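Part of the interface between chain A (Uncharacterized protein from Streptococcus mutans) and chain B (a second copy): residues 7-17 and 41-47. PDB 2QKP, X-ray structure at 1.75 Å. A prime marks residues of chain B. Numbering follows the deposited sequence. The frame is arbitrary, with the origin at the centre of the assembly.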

# COMPACT_ATOMS: atom_id res chain seq x y z
N THR A 7 -2.96 -15.25 14.35
CA THR A 7 -4.39 -15.60 14.26
C THR A 7 -5.17 -14.57 13.44
O THR A 7 -4.98 -13.35 13.60
CB THR A 7 -5.03 -15.78 15.66
OG1 THR A 7 -4.30 -16.79 16.39
CG2 THR A 7 -6.53 -16.18 15.59
N GLN A 8 -6.05 -15.07 12.57
CA GLN A 8 -6.87 -14.19 11.69
C GLN A 8 -7.78 -13.28 12.48
O GLN A 8 -8.30 -13.66 13.54
CB GLN A 8 -7.73 -15.01 10.73
CG GLN A 8 -6.92 -15.87 9.80
CD GLN A 8 -5.90 -15.08 9.07
OE1 GLN A 8 -6.22 -14.05 8.48
NE2 GLN A 8 -4.65 -15.54 9.09
N GLN A 9 -7.91 -12.04 11.99
CA GLN A 9 -8.87 -11.10 12.57
C GLN A 9 -9.37 -10.17 11.47
O GLN A 9 -8.76 -10.09 10.42
CB GLN A 9 -8.24 -10.27 13.68
CG GLN A 9 -7.01 -9.45 13.31
CD GLN A 9 -6.44 -8.77 14.52
OE1 GLN A 9 -7.09 -7.89 15.09
NE2 GLN A 9 -5.24 -9.17 14.93
N PRO A 10 -10.50 -9.48 11.70
CA PRO A 10 -10.99 -8.66 10.61
C PRO A 10 -10.01 -7.56 10.18
O PRO A 10 -9.40 -6.88 11.03
CB PRO A 10 -12.27 -8.04 11.17
CG PRO A 10 -12.71 -8.99 12.22
CD PRO A 10 -11.44 -9.53 12.84
N PHE A 11 -9.85 -7.42 8.88
CA PHE A 11 -9.12 -6.28 8.30
C PHE A 11 -9.88 -5.94 7.04
O PHE A 11 -10.24 -6.84 6.26
CB PHE A 11 -7.71 -6.71 7.90
CG PHE A 11 -6.63 -6.42 8.94
CD1 PHE A 11 -5.87 -5.24 8.88
CD2 PHE A 11 -6.34 -7.36 9.95
CE1 PHE A 11 -4.82 -4.99 9.82
CE2 PHE A 11 -5.34 -7.14 10.87
CZ PHE A 11 -4.54 -5.96 10.80
N GLY A 12 -10.15 -4.66 6.79
CA GLY A 12 -10.74 -4.30 5.50
C GLY A 12 -12.05 -5.05 5.30
O GLY A 12 -12.85 -5.17 6.21
N ASN A 13 -12.22 -5.62 4.12
CA ASN A 13 -13.43 -6.37 3.82
C ASN A 13 -13.29 -7.87 4.01
O ASN A 13 -14.17 -8.63 3.57
CB ASN A 13 -13.90 -6.03 2.41
CG ASN A 13 -14.38 -4.61 2.30
OD1 ASN A 13 -15.38 -4.25 2.91
ND2 ASN A 13 -13.68 -3.78 1.54
N GLY A 14 -12.21 -8.32 4.64
CA GLY A 14 -12.12 -9.73 5.10
C GLY A 14 -11.30 -9.92 6.37
O GLY A 14 -11.62 -9.32 7.42
N TYR A 15 -10.23 -10.72 6.25
CA TYR A 15 -9.41 -11.15 7.38
C TYR A 15 -7.94 -11.22 7.08
O TYR A 15 -7.54 -11.66 6.02
CB TYR A 15 -9.86 -12.54 7.84
CG TYR A 15 -11.24 -12.51 8.43
CD1 TYR A 15 -12.36 -12.70 7.63
CD2 TYR A 15 -11.41 -12.26 9.78
CE1 TYR A 15 -13.64 -12.65 8.18
CE2 TYR A 15 -12.67 -12.20 10.34
CZ TYR A 15 -13.77 -12.38 9.53
OH TYR A 15 -15.02 -12.32 10.10
N LEU A 16 -7.13 -10.81 8.06
CA LEU A 16 -5.67 -11.00 8.00
C LEU A 16 -5.21 -11.24 9.43
O LEU A 16 -5.85 -10.76 10.37
CB LEU A 16 -4.94 -9.74 7.52
CG LEU A 16 -5.22 -9.29 6.08
CD1 LEU A 16 -4.61 -7.92 5.86
CD2 LEU A 16 -4.64 -10.27 5.07
N SER A 17 -4.07 -11.90 9.58
CA SER A 17 -3.37 -11.86 10.88
C SER A 17 -2.48 -10.62 10.84
O SER A 17 -2.23 -10.08 9.78
CB SER A 17 -2.51 -13.12 11.04
OG SER A 17 -1.50 -13.15 10.05
N PHE B 41 -9.21 -16.86 -0.97
CA PHE B 41 -9.30 -15.40 -1.04
C PHE B 41 -9.70 -14.89 0.34
O PHE B 41 -10.81 -15.14 0.80
CB PHE B 41 -10.32 -14.97 -2.10
CG PHE B 41 -10.60 -13.49 -2.14
CD1 PHE B 41 -11.90 -13.02 -2.10
CD2 PHE B 41 -9.55 -12.56 -2.20
CE1 PHE B 41 -12.17 -11.64 -2.14
CE2 PHE B 41 -9.82 -11.19 -2.23
CZ PHE B 41 -11.13 -10.74 -2.20
N GLN B 42 -8.78 -14.17 1.00
CA GLN B 42 -8.93 -13.84 2.41
C GLN B 42 -9.39 -12.40 2.69
O GLN B 42 -10.08 -12.12 3.68
CB GLN B 42 -7.58 -14.02 3.11
CG GLN B 42 -7.49 -15.13 4.12
CD GLN B 42 -6.19 -15.02 4.90
OE1 GLN B 42 -5.32 -15.88 4.78
NE2 GLN B 42 -6.03 -13.92 5.65
N TYR B 43 -9.01 -11.50 1.81
CA TYR B 43 -9.00 -10.08 2.19
C TYR B 43 -8.99 -9.21 0.95
O TYR B 43 -8.27 -9.48 -0.02
CB TYR B 43 -7.73 -9.83 3.00
CG TYR B 43 -7.33 -8.36 3.11
CD1 TYR B 43 -7.95 -7.55 4.05
CD2 TYR B 43 -6.36 -7.82 2.26
CE1 TYR B 43 -7.61 -6.17 4.16
CE2 TYR B 43 -6.01 -6.43 2.36
CZ TYR B 43 -6.64 -5.65 3.32
OH TYR B 43 -6.35 -4.29 3.45
N TYR B 44 -9.77 -8.14 1.02
CA TYR B 44 -9.50 -6.96 0.16
C TYR B 44 -9.67 -5.68 0.96
O TYR B 44 -10.44 -5.65 1.92
CB TYR B 44 -10.37 -6.97 -1.10
CG TYR B 44 -11.88 -7.01 -0.90
CD1 TYR B 44 -12.66 -5.88 -1.17
CD2 TYR B 44 -12.54 -8.19 -0.55
CE1 TYR B 44 -14.06 -5.92 -1.05
CE2 TYR B 44 -13.93 -8.23 -0.41
CZ TYR B 44 -14.67 -7.10 -0.66
OH TYR B 44 -16.04 -7.14 -0.52
N ASN B 45 -8.94 -4.62 0.59
CA ASN B 45 -9.03 -3.38 1.37
C ASN B 45 -10.30 -2.60 1.05
O ASN B 45 -11.11 -3.01 0.21
CB ASN B 45 -7.75 -2.52 1.21
CG ASN B 45 -7.56 -1.98 -0.19
OD1 ASN B 45 -8.11 -2.51 -1.16
ND2 ASN B 45 -6.75 -0.93 -0.31
N ASP B 46 -10.46 -1.45 1.71
CA ASP B 46 -11.64 -0.62 1.57
C ASP B 46 -11.14 0.80 1.30
O ASP B 46 -11.19 1.65 2.17
CB ASP B 46 -12.39 -0.64 2.91
CG ASP B 46 -13.68 0.18 2.88
OD1 ASP B 46 -14.20 0.43 1.77
OD2 ASP B 46 -14.15 0.58 3.97
N SER B 47 -10.62 1.04 0.10
CA SER B 47 -10.05 2.33 -0.23
C SER B 47 -10.82 2.95 -1.38
O SER B 47 -11.29 4.08 -1.28
CB SER B 47 -8.58 2.18 -0.62
OG SER B 47 -8.01 3.46 -0.84
O HOH W 1 -14.83 -1.42 -0.43

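Four hydrogen bonds join the stretches. Gln42′ makes two with Tyr15: Tyr15 N donates to Gln42′ O (2.9 Å, 158° at the hydrogen), and Gln42′ NE2 donates to Tyr15 O (2.7 Å, 158°). One residue thus satisfies both backbone polar groups of Tyr15. Gln42′ O cannot bond Tyr15 O, 3.5 Å away, because both are acceptors; the side-chain NE2 supplies the donor. Gln8 OE1 lies 2.8 Å from Gln42′ NE2, at too poor an angle to bond. Asn13 N donates to Tyr44′ O (2.8 Å, 166°), and Asn13 ND2 to Asn45′ O (3.0 Å, 131°, less linear). A water accepts weakly from Asn13 ND2 (3.3 Å) and donates to Asp46′ OD1 (2.9 Å).

The type II' turn from Phe11 to Gly14 presents Asn13 to chain B. Gly12 has positive phi, and an ideal CB there would lie 2.7 Å from Tyr44′ O; one on Gly14 would lie 2.1 Å from Gln42′ O. Glycine instead permits close approach, with Gly14 CA 3.4 Å from Gln42′ O in a CA-H...O contact.

Two tyrosine rings complete the packing. Asn13 CB sits 3.4 Å from the Tyr44′ ring centroid, and Leu16 CD1 3.7 Å from that of Tyr43′, 15° and 5° off the respective normals. Phe11 O meets the Tyr43′ edge, 3.3 Å from Tyr43′ CD1. Between the two stretches 513 Å² is buried, both sides summed, with Asn13 (99 Å²), Gln42′ (88 Å²) and Tyr43′ (88 Å²) covered most.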